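PDB 1NTH: monomethylamine methyltransferase mtmB1 from Methanosarcina barkeri, which catalyses transfer of the methyl group from monomethylamine to the corrinoid cofactor of its partner protein MtmC, a step in methanogenesis from methylamine. Local coordinates for residues E68-C73 with T281-V286; D93-V98 with E324-L329; P336-G339 with E343-L346; E348-S353 with A383-E388. All coordinates share one frame; numbering follows the deposited sequence.

Contact 1: residues E68-C73 with T281-V286; sequences EMLLEC and THINAV
From 68-73 the contact rests on Leu70 alone, which sets its two methyl groups astride neighbouring residues of the facing helix, Ile283 and Asn284. The closest approach is apolar: Leu70 CD2 lies 3.6 Å from Ile283 CG2, the two side chains crossing obliquely. The same methyl comes within 3.9 Å of Asn284 N, so it rests on the backbone as well as on the isoleucine. The other branch, Leu70 CD1, meets the asparagine at about a right angle, 4.0 Å from Asn284 OD1. Leu70 reaches this place because CG swings away from the backbone N (chi1 -174°), which carries both methyls out from a CB that already points toward 281-286. Ile283 presents its short branch, CG2, to the leucine. The amide of Asn284 is polar but buried, and both its ends have mates: OD1 bonds to Tyr86 OH and ND2 to Gln232 OE1, which should fix its rotation beside the methyl. Replacing Leu70 with an alanine would probably open a gap over Ile283 and leave Asn284 without its apolar neighbour. With the nearest CA atoms, those of Leu70 and Asn284, 7.4 Å apart, one side chain, Leu70, spans the space between the helices. Helix 271-288 lies in the chain between the neighbouring parallel strands 255-259 and 293-300, so this is helix 56-73 packing on a peripheral helix of the TIM barrel.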
loop_
_atom_site.group_PDB
_atom_site.type_symbol
_atom_site.label_atom_id
_atom_site.label_comp_id
_atom_site.label_asym_id
_atom_site.label_seq_id
_atom_site.Cartn_x
_atom_site.Cartn_y
_atom_site.Cartn_z
ATOM N N GLU A 68 -0.468 34.112 -30.703
ATOM C CA GLU A 68 0.552 35.062 -31.137
ATOM C C GLU A 68 1.080 35.905 -29.982
ATOM O O GLU A 68 2.259 36.259 -29.952
ATOM C CB GLU A 68 -0.018 35.977 -32.226
ATOM C CG GLU A 68 1.043 36.707 -33.039
ATOM C CD GLU A 68 0.449 37.593 -34.120
ATOM O OE1 GLU A 68 -0.566 37.193 -34.734
ATOM O OE2 GLU A 68 1.005 38.685 -34.364
ATOM N N MET A 69 0.210 36.228 -29.033
ATOM C CA MET A 69 0.626 36.999 -27.869
ATOM C C MET A 69 1.717 36.226 -27.129
ATOM O O MET A 69 2.773 36.767 -26.798
ATOM C CB MET A 69 -0.578 37.205 -26.945
ATOM C CG MET A 69 -0.315 38.047 -25.709
ATOM S SD MET A 69 -0.250 39.814 -26.068
ATOM C CE MET A 69 0.358 40.450 -24.521
ATOM N N LEU A 70 1.461 34.949 -26.869
ATOM C CA LEU A 70 2.430 34.125 -26.158
ATOM C C LEU A 70 3.720 33.947 -26.952
ATOM O O LEU A 70 4.816 34.053 -26.403
ATOM C CB LEU A 70 1.823 32.752 -25.849
ATOM C CG LEU A 70 2.673 31.824 -24.977
ATOM C CD1 LEU A 70 2.926 32.467 -23.616
ATOM C CD2 LEU A 70 1.945 30.492 -24.808
ATOM N N LEU A 71 3.584 33.682 -28.245
ATOM C CA LEU A 71 4.737 33.473 -29.111
ATOM C C LEU A 71 5.639 34.698 -29.268
ATOM O O LEU A 71 6.866 34.587 -29.215
ATOM C CB LEU A 71 4.271 33.016 -30.494
ATOM C CG LEU A 71 5.374 32.872 -31.548
ATOM C CD1 LEU A 71 6.350 31.772 -31.143
ATOM C CD2 LEU A 71 4.749 32.559 -32.894
ATOM N N GLU A 72 5.033 35.864 -29.456
ATOM C CA GLU A 72 5.802 37.093 -29.664
ATOM C C GLU A 72 6.351 37.741 -28.392
ATOM O O GLU A 72 7.457 38.286 -28.399
ATOM C CB GLU A 72 4.961 38.111 -30.428
ATOM C CG GLU A 72 4.569 37.660 -31.822
ATOM C CD GLU A 72 5.769 37.410 -32.715
ATOM O OE1 GLU A 72 6.637 38.302 -32.808
ATOM O OE2 GLU A 72 5.842 36.324 -33.331
ATOM N N CYS A 73 5.591 37.682 -27.305
ATOM C CA CYS A 73 6.023 38.282 -26.046
ATOM C C CYS A 73 6.913 37.379 -25.214
ATOM O O CYS A 73 8.000 37.774 -24.791
ATOM C CB CYS A 73 4.818 38.666 -25.190
ATOM S SG CYS A 73 3.837 40.015 -25.850
ATOM N N THR A 281 -2.443 32.694 -21.484
ATOM C CA THR A 281 -2.053 32.035 -20.241
ATOM C C THR A 281 -2.646 30.633 -20.106
ATOM O O THR A 281 -2.085 29.800 -19.393
ATOM C CB THR A 281 -2.374 32.909 -18.991
ATOM O OG1 THR A 281 -3.776 33.177 -18.906
ATOM C CG2 THR A 281 -1.621 34.231 -19.082
ATOM N N HIS A 282 -3.761 30.370 -20.788
ATOM C CA HIS A 282 -4.353 29.028 -20.772
ATOM C C HIS A 282 -3.357 28.136 -21.514
ATOM O O HIS A 282 -3.077 27.009 -21.106
ATOM C CB HIS A 282 -5.695 28.987 -21.518
ATOM C CG HIS A 282 -6.888 29.281 -20.661
ATOM N ND1 HIS A 282 -7.155 30.535 -20.155
ATOM C CD2 HIS A 282 -7.899 28.482 -20.241
ATOM C CE1 HIS A 282 -8.281 30.496 -19.461
ATOM N NE2 HIS A 282 -8.752 29.262 -19.498
ATOM N N ILE A 283 -2.819 28.653 -22.618
ATOM C CA ILE A 283 -1.844 27.912 -23.407
ATOM C C ILE A 283 -0.526 27.758 -22.639
ATOM O O ILE A 283 0.079 26.686 -22.631
ATOM C CB ILE A 283 -1.575 28.623 -24.766
ATOM C CG1 ILE A 283 -2.848 28.607 -25.623
ATOM C CG2 ILE A 283 -0.443 27.927 -25.509
ATOM C CD1 ILE A 283 -2.755 29.456 -26.903
ATOM N N ASN A 284 -0.082 28.826 -21.984
ATOM C CA ASN A 284 1.165 28.770 -21.227
ATOM C C ASN A 284 1.095 27.715 -20.117
ATOM O O ASN A 284 2.108 27.124 -19.750
ATOM C CB ASN A 284 1.484 30.138 -20.616
ATOM C CG ASN A 284 2.892 30.209 -20.067
ATOM O OD1 ASN A 284 3.850 29.890 -20.768
ATOM N ND2 ASN A 284 3.030 30.633 -18.812
ATOM N N ALA A 285 -0.105 27.478 -19.596
ATOM C CA ALA A 285 -0.294 26.501 -18.531
ATOM C C ALA A 285 0.203 25.110 -18.922
ATOM O O ALA A 285 0.870 24.441 -18.134
ATOM C CB ALA A 285 -1.769 26.428 -18.146
ATOM N N VAL A 286 -0.113 24.674 -20.137
ATOM C CA VAL A 286 0.295 23.339 -20.571
ATOM C C VAL A 286 1.709 23.294 -21.134
ATOM O O VAL A 286 2.251 22.226 -21.415
ATOM C CB VAL A 286 -0.696 22.770 -21.622
ATOM C CG1 VAL A 286 -2.090 22.708 -21.023
ATOM C CG2 VAL A 286 -0.704 23.635 -22.885
#

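Contact 2: residues D93-V98 with E324-L329; sequences DAINNV and EFTDIL
An ST turn at Thr326, where helix 309-325 gives way to the lead-in of strand 330-333, meets the end of helix 88-95 and the residues after it. In the turn, Thr326 OG1 accepts from Ile328 N at 3.1 Å and a nearly straight 162°, while the hydroxyl also bonds to Ile322 O in the preceding helix turn. Its chi1 of 79° places OG1 between backbone N and carbonyl carbon and leaves CG2 to face the other segment, 4.1 Å from Ile95 CG2 and at about a right angle to that side chain. A valine in place of Thr326 would probably leave Ile328 N and Ile322 O without the hydroxyl and the turn less firmly held. Val98 divides its two methyls: CG1 packs on Ile328 CG1 at 3.8 Å, and CG2 lies against Asp327, 3.7 Å from Asp327 CB. Polar linkage comes through one water, which donates to Ile95 O at 2.7 Å and accepts from Asp327 N at 2.9 Å, thereby satisfying two backbone groups. The carboxylate of Asp327 is paired with Lys100 and Lys115. Around this junction, Phe67 of helix 56-73 touches Ile95, Val286 of helix 271-288 touches Val98, and Leu329 is backbone-bonded to His294 of strand 293-300.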
loop_
_atom_site.group_PDB
_atom_site.type_symbol
_atom_site.label_atom_id
_atom_site.label_comp_id
_atom_site.label_asym_id
_atom_site.label_seq_id
_atom_site.Cartn_x
_atom_site.Cartn_y
_atom_site.Cartn_z
ATOM N N ASP A 93 3.456 21.645 -29.886
ATOM C CA ASP A 93 3.727 20.345 -29.277
ATOM C C ASP A 93 2.985 20.267 -27.943
ATOM O O ASP A 93 2.429 19.230 -27.592
ATOM C CB ASP A 93 5.233 20.163 -29.060
ATOM C CG ASP A 93 5.569 18.915 -28.252
ATOM O OD1 ASP A 93 6.116 19.066 -27.142
ATOM O OD2 ASP A 93 5.289 17.790 -28.727
ATOM N N ALA A 94 2.960 21.375 -27.207
ATOM C CA ALA A 94 2.270 21.409 -25.923
ATOM C C ALA A 94 0.758 21.325 -26.114
ATOM O O ALA A 94 0.088 20.514 -25.476
ATOM C CB ALA A 94 2.634 22.684 -25.161
ATOM N N ILE A 95 0.218 22.162 -26.996
ATOM C CA ILE A 95 -1.220 22.167 -27.249
ATOM C C ILE A 95 -1.714 20.836 -27.816
ATOM O O ILE A 95 -2.792 20.363 -27.450
ATOM C CB ILE A 95 -1.609 23.296 -28.232
ATOM C CG1 ILE A 95 -1.338 24.656 -27.589
ATOM C CG2 ILE A 95 -3.083 23.176 -28.617
ATOM C CD1 ILE A 95 -1.579 25.827 -28.530
ATOM N N ASN A 96 -0.919 20.233 -28.694
ATOM C CA ASN A 96 -1.301 18.969 -29.322
ATOM C C ASN A 96 -1.212 17.753 -28.408
ATOM O O ASN A 96 -1.638 16.662 -28.788
ATOM C CB ASN A 96 -0.444 18.709 -30.567
ATOM C CG ASN A 96 -0.775 19.647 -31.713
ATOM O OD1 ASN A 96 -1.927 20.032 -31.895
ATOM N ND2 ASN A 96 0.232 19.998 -32.506
ATOM N N ASN A 97 -0.667 17.932 -27.212
ATOM C CA ASN A 97 -0.525 16.810 -26.288
ATOM C C ASN A 97 -0.932 17.151 -24.861
ATOM O O ASN A 97 -0.156 16.961 -23.927
ATOM C CB ASN A 97 0.921 16.303 -26.304
ATOM C CG ASN A 97 1.325 15.744 -27.655
ATOM O OD1 ASN A 97 2.065 16.377 -28.418
ATOM N ND2 ASN A 97 0.829 14.557 -27.966
ATOM N N VAL A 98 -2.147 17.658 -24.693
ATOM C CA VAL A 98 -2.629 18.010 -23.368
ATOM C C VAL A 98 -3.311 16.806 -22.735
ATOM O O VAL A 98 -3.699 15.869 -23.433
ATOM C CB VAL A 98 -3.632 19.187 -23.425
ATOM C CG1 VAL A 98 -2.931 20.435 -23.949
ATOM C CG2 VAL A 98 -4.815 18.830 -24.315
ATOM N N GLU A 324 -13.262 25.297 -28.004
ATOM C CA GLU A 324 -13.463 25.084 -29.428
ATOM C C GLU A 324 -12.217 24.631 -30.181
ATOM O O GLU A 324 -12.290 23.728 -31.016
ATOM C CB GLU A 324 -13.997 26.368 -30.072
ATOM C CG GLU A 324 -14.143 26.291 -31.590
ATOM C CD GLU A 324 -15.327 25.448 -32.027
ATOM O OE1 GLU A 324 -15.360 25.040 -33.207
ATOM O OE2 GLU A 324 -16.227 25.203 -31.197
ATOM N N PHE A 325 -11.074 25.239 -29.875
ATOM C CA PHE A 325 -9.848 24.927 -30.594
ATOM C C PHE A 325 -8.787 24.066 -29.923
ATOM O O PHE A 325 -7.770 23.760 -30.545
ATOM C CB PHE A 325 -9.215 26.232 -31.087
ATOM C CG PHE A 325 -10.141 27.052 -31.933
ATOM C CD1 PHE A 325 -10.887 28.085 -31.373
ATOM C CD2 PHE A 325 -10.324 26.747 -33.279
ATOM C CE1 PHE A 325 -11.809 28.797 -32.139
ATOM C CE2 PHE A 325 -11.243 27.452 -34.054
ATOM C CZ PHE A 325 -11.987 28.479 -33.481
ATOM N N THR A 326 -9.005 23.683 -28.669
ATOM C CA THR A 326 -8.044 22.834 -27.967
ATOM C C THR A 326 -8.789 21.849 -27.084
ATOM O O THR A 326 -10.014 21.915 -26.952
ATOM C CB THR A 326 -7.090 23.634 -27.042
ATOM O OG1 THR A 326 -7.767 23.961 -25.821
ATOM C CG2 THR A 326 -6.627 24.918 -27.714
ATOM N N ASP A 327 -8.034 20.942 -26.476
ATOM C CA ASP A 327 -8.599 19.952 -25.576
ATOM C C ASP A 327 -8.149 20.255 -24.149
ATOM O O ASP A 327 -8.222 19.403 -23.267
ATOM C CB ASP A 327 -8.151 18.552 -25.997
ATOM C CG ASP A 327 -8.837 18.084 -27.267
ATOM O OD1 ASP A 327 -8.257 17.242 -27.980
ATOM O OD2 ASP A 327 -9.963 18.549 -27.543
ATOM N N ILE A 328 -7.687 21.483 -23.929
ATOM C CA ILE A 328 -7.228 21.908 -22.610
ATOM C C ILE A 328 -8.372 21.911 -21.600
ATOM O O ILE A 328 -9.404 22.538 -21.827
ATOM C CB ILE A 328 -6.621 23.334 -22.665
ATOM C CG1 ILE A 328 -5.367 23.328 -23.543
ATOM C CG2 ILE A 328 -6.276 23.815 -21.255
ATOM C CD1 ILE A 328 -4.765 24.715 -23.769
ATOM N N LEU A 329 -8.185 21.210 -20.486
ATOM C CA LEU A 329 -9.201 21.161 -19.436
ATOM C C LEU A 329 -9.042 22.415 -18.581
ATOM O O LEU A 329 -7.920 22.809 -18.259
ATOM C CB LEU A 329 -9.016 19.903 -18.581
ATOM C CG LEU A 329 -9.192 18.586 -19.349
ATOM C CD1 LEU A 329 -8.733 17.416 -18.475
ATOM C CD2 LEU A 329 -10.648 18.424 -19.764
HETATM O O HOH W 1 -5.511 20.471 -27.759
#

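Contact 3: residues P336-G339 with E343-L346; sequences PCAG and EMCL
Ala338 and Cys345 bring their CA atoms to 4.6 Å as the loop after strand 330-333 folds back over the first turn of helix 343-359, with only three residues in between. Such proximity leaves room for little more than a methyl. Ala338 CB fills it, pointing at the helix and standing 3.4 Å from Cys345 N, with Met344 CB on the same methyl at 3.8 Å. Cys345 replies from the helix side: its CB comes to 3.2 Å from Gly339 O, a close carbon-to-carbonyl approach. With chi1 at 179°, opposite the backbone N, the thiol turns to the loop and SG lies 3.6 Å from Ala338 O. The same sulfur has Pro336 CB at 4.3 Å, so the cysteine side chain is bordered by three loop residues. Met344 works at longer range. Its chain runs extended beyond CG, over Ala338, until CE arrives 4.3 Å from Cys337 CB. Backbone polar groups are met by residues next to the contact: Thr342 OG1 bonds to both Gly339 O and Cys345 N, and Glu348, one turn further along the helix, takes Cys337 N and Ala338 N, one on each carboxylate oxygen. This loop leaves the C-terminal end of a barrel strand, the end where TIM barrels generally place their active sites. The chemistry therefore divides in two: small apolar groups let loop and helix approach closely, while the hydroxyl and carboxylate satisfy the buried backbone and probably hold the loop in its bend.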
loop_
_atom_site.group_PDB
_atom_site.type_symbol
_atom_site.label_atom_id
_atom_site.label_comp_id
_atom_site.label_asym_id
_atom_site.label_seq_id
_atom_site.Cartn_x
_atom_site.Cartn_y
_atom_site.Cartn_z
ATOM N N PRO A 336 -16.929 36.816 -5.294
ATOM C CA PRO A 336 -18.039 37.775 -5.266
ATOM C C PRO A 336 -17.678 38.957 -4.364
ATOM O O PRO A 336 -16.814 38.837 -3.492
ATOM C CB PRO A 336 -19.191 36.967 -4.667
ATOM C CG PRO A 336 -18.802 35.532 -4.921
ATOM C CD PRO A 336 -17.323 35.540 -4.674
ATOM N N CYS A 337 -18.339 40.093 -4.571
ATOM C CA CYS A 337 -18.098 41.279 -3.752
ATOM C C CYS A 337 -18.782 41.134 -2.397
ATOM O O CYS A 337 -18.198 41.437 -1.354
ATOM C CB CYS A 337 -18.654 42.535 -4.433
ATOM S SG CYS A 337 -17.779 43.078 -5.905
ATOM N N ALA A 338 -20.027 40.671 -2.427
ATOM C CA ALA A 338 -20.826 40.510 -1.220
ATOM C C ALA A 338 -20.419 39.310 -0.369
ATOM O O ALA A 338 -19.838 38.343 -0.868
ATOM C CB ALA A 338 -22.300 40.408 -1.594
ATOM N N GLY A 339 -20.740 39.386 0.920
ATOM C CA GLY A 339 -20.409 38.318 1.843
ATOM C C GLY A 339 -21.517 37.292 1.983
ATOM O O GLY A 339 -22.604 37.467 1.430
ATOM N N GLU A 343 -28.318 38.140 -0.482
ATOM C CA GLU A 343 -28.836 37.798 -1.792
ATOM C C GLU A 343 -27.844 38.144 -2.896
ATOM O O GLU A 343 -27.693 37.391 -3.860
ATOM C CB GLU A 343 -30.157 38.525 -2.036
ATOM C CG GLU A 343 -30.899 38.047 -3.268
ATOM C CD GLU A 343 -32.236 38.737 -3.435
ATOM O OE1 GLU A 343 -32.246 39.938 -3.779
ATOM O OE2 GLU A 343 -33.273 38.081 -3.212
ATOM N N MET A 344 -27.151 39.270 -2.752
ATOM C CA MET A 344 -26.197 39.677 -3.773
ATOM C C MET A 344 -25.093 38.645 -3.977
ATOM O O MET A 344 -24.743 38.325 -5.112
ATOM C CB MET A 344 -25.567 41.028 -3.434
ATOM C CG MET A 344 -24.702 41.565 -4.565
ATOM S SD MET A 344 -24.072 43.221 -4.270
ATOM C CE MET A 344 -22.722 43.310 -5.457
ATOM N N CYS A 345 -24.541 38.131 -2.882
ATOM C CA CYS A 345 -23.478 37.136 -2.979
ATOM C C CYS A 345 -23.939 35.952 -3.824
ATOM O O CYS A 345 -23.238 35.512 -4.736
ATOM C CB CYS A 345 -23.075 36.650 -1.585
ATOM S SG CYS A 345 -21.768 35.386 -1.589
ATOM N N LEU A 346 -25.127 35.442 -3.522
ATOM C CA LEU A 346 -25.669 34.308 -4.258
ATOM C C LEU A 346 -25.919 34.637 -5.726
ATOM O O LEU A 346 -25.663 33.812 -6.601
ATOM C CB LEU A 346 -26.966 33.822 -3.600
ATOM C CG LEU A 346 -26.815 33.316 -2.162
ATOM C CD1 LEU A 346 -28.163 32.827 -1.646
ATOM C CD2 LEU A 346 -25.785 32.182 -2.118
#

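Contact 4: residues E348-S353 with A383-E388; sequences EASAQS and ARMMGE
One direct hydrogen bond joins the helices: Ser353 OG donates to Met386 O at 2.8 Å. It arrives in the carbonyl plane on a lone pair, with a C=O...OG angle of 139°, a bent approach to the carbonyl. The serine's chi1 of -180° turns OG away from its own backbone N and out across the interface. Close packing makes up the rest. Ser350 OG stands 3.3 Å from Met385 CG and 3.9 Å from Met385 SD, so the methionine lies against the hydroxyl near the start of its chain. Met385 then bends at both later torsions, and the side chain also touches Tyr444 and Ala447 of helix 438-454. The Ser350 hydroxyl is bonded to Leu346 O within its own helix. Of the Met386 side chain, CG comes nearest, 4.2 Å from Ser353 OG; its end leads away, and the side chain also touches Tyr334 and Leu364. Helices 343-359 and 380-393, which flank strand 363-366 along the chain, thus pack together as helices of the TIM barrel, with the CA atoms of Ser353 and Met386 5.6 Å apart. Both buried hydroxyls are satisfied by helix carbonyls, one across the interface and one within its helix, so burying these polar groups probably costs little.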
loop_
_atom_site.group_PDB
_atom_site.type_symbol
_atom_site.label_atom_id
_atom_site.label_comp_id
_atom_site.label_asym_id
_atom_site.label_seq_id
_atom_site.Cartn_x
_atom_site.Cartn_y
_atom_site.Cartn_z
ATOM N N GLU A 348 -24.362 36.964 -7.484
ATOM C CA GLU A 348 -23.069 37.186 -8.124
ATOM C C GLU A 348 -22.470 35.842 -8.529
ATOM O O GLU A 348 -22.032 35.658 -9.666
ATOM C CB GLU A 348 -22.108 37.894 -7.166
ATOM C CG GLU A 348 -22.307 39.398 -7.036
ATOM C CD GLU A 348 -21.289 40.023 -6.095
ATOM O OE1 GLU A 348 -21.501 39.982 -4.864
ATOM O OE2 GLU A 348 -20.262 40.539 -6.588
ATOM N N ALA A 349 -22.456 34.903 -7.590
ATOM C CA ALA A 349 -21.907 33.580 -7.858
ATOM C C ALA A 349 -22.731 32.878 -8.933
ATOM O O ALA A 349 -22.187 32.150 -9.764
ATOM C CB ALA A 349 -21.893 32.751 -6.579
ATOM N N SER A 350 -24.042 33.095 -8.916
ATOM C CA SER A 350 -24.923 32.475 -9.900
ATOM C C SER A 350 -24.595 32.951 -11.311
ATOM O O SER A 350 -24.547 32.155 -12.248
ATOM C CB SER A 350 -26.389 32.784 -9.579
ATOM O OG SER A 350 -26.789 32.153 -8.379
ATOM N N ALA A 351 -24.379 34.254 -11.464
ATOM C CA ALA A 351 -24.052 34.797 -12.775
ATOM C C ALA A 351 -22.785 34.134 -13.303
ATOM O O ALA A 351 -22.698 33.803 -14.486
ATOM C CB ALA A 351 -23.856 36.311 -12.691
ATOM N N GLN A 352 -21.804 33.927 -12.430
ATOM C CA GLN A 352 -20.567 33.304 -12.875
ATOM C C GLN A 352 -20.760 31.822 -13.182
ATOM O O GLN A 352 -20.157 31.298 -14.115
ATOM C CB GLN A 352 -19.456 33.479 -11.842
ATOM C CG GLN A 352 -18.099 33.110 -12.410
ATOM C CD GLN A 352 -16.958 33.415 -11.474
ATOM O OE1 GLN A 352 -17.046 34.322 -10.643
ATOM N NE2 GLN A 352 -15.865 32.672 -11.616
ATOM N N SER A 353 -21.598 31.148 -12.400
ATOM C CA SER A 353 -21.854 29.731 -12.638
ATOM C C SER A 353 -22.547 29.553 -13.990
ATOM O O SER A 353 -22.264 28.610 -14.728
ATOM C CB SER A 353 -22.721 29.152 -11.517
ATOM O OG SER A 353 -22.973 27.773 -11.737
ATOM N N ALA A 383 -21.594 27.422 -2.336
ATOM C CA ALA A 383 -21.212 26.361 -3.261
ATOM C C ALA A 383 -22.453 25.596 -3.714
ATOM O O ALA A 383 -22.513 25.102 -4.840
ATOM C CB ALA A 383 -20.219 25.409 -2.593
ATOM N N ARG A 384 -23.443 25.484 -2.831
ATOM C CA ARG A 384 -24.671 24.788 -3.191
ATOM C C ARG A 384 -25.355 25.541 -4.334
ATOM O O ARG A 384 -25.822 24.935 -5.296
ATOM C CB ARG A 384 -25.628 24.707 -1.996
ATOM C CG ARG A 384 -26.928 23.980 -2.323
ATOM C CD ARG A 384 -28.005 24.228 -1.278
ATOM N NE ARG A 384 -27.654 23.693 0.034
ATOM C CZ ARG A 384 -28.445 23.761 1.099
ATOM N NH1 ARG A 384 -29.635 24.342 1.003
ATOM N NH2 ARG A 384 -28.052 23.249 2.257
ATOM N N MET A 385 -25.409 26.867 -4.227
ATOM C CA MET A 385 -26.040 27.667 -5.269
ATOM C C MET A 385 -25.249 27.538 -6.565
ATOM O O MET A 385 -25.825 27.393 -7.646
ATOM C CB MET A 385 -26.113 29.137 -4.850
ATOM C CG MET A 385 -26.856 30.024 -5.846
ATOM S SD MET A 385 -28.599 29.554 -6.061
ATOM C CE MET A 385 -29.342 30.428 -4.690
ATOM N N MET A 386 -23.925 27.590 -6.451
ATOM C CA MET A 386 -23.050 27.470 -7.611
ATOM C C MET A 386 -23.373 26.168 -8.344
ATOM O O MET A 386 -23.485 26.145 -9.572
ATOM C CB MET A 386 -21.583 27.490 -7.153
ATOM C CG MET A 386 -20.552 27.408 -8.269
ATOM S SD MET A 386 -18.851 27.557 -7.648
ATOM C CE MET A 386 -18.601 25.936 -6.918
ATOM N N GLY A 387 -23.551 25.094 -7.579
ATOM C CA GLY A 387 -23.860 23.802 -8.167
ATOM C C GLY A 387 -25.253 23.690 -8.763
ATOM O O GLY A 387 -25.419 23.145 -9.853
ATOM N N GLU A 388 -26.263 24.194 -8.056
ATOM C CA GLU A 388 -27.633 24.126 -8.564
ATOM C C GLU A 388 -27.781 24.928 -9.850
ATOM O O GLU A 388 -28.464 24.508 -10.785
ATOM C CB GLU A 388 -28.626 24.652 -7.525
ATOM C CG GLU A 388 -28.912 23.679 -6.396
ATOM C CD GLU A 388 -30.345 23.776 -5.904
ATOM O OE1 GLU A 388 -30.658 24.710 -5.135
ATOM O OE2 GLU A 388 -31.161 22.918 -6.306
#

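Overall arrangement
The contacts fall into two groups some 27 to 34 Å apart, centre to centre. Contacts 1 and 2, with centres 12 Å apart, interleave along the chain, so that residues 68-98 are held twice against 281-329; they touch where Ile283 and Val286 meet Ile95 and Val98. Contacts 3 and 4 follow in series, 10 Å apart, and share helix 343-359, with Glu348 linking them by reaching the 336-339 loop. The chain order thus runs from an N-terminal region packed on one part of the TIM barrel to later helices on another, contacts 1 and 3 lying on opposite sides of the chain's centre.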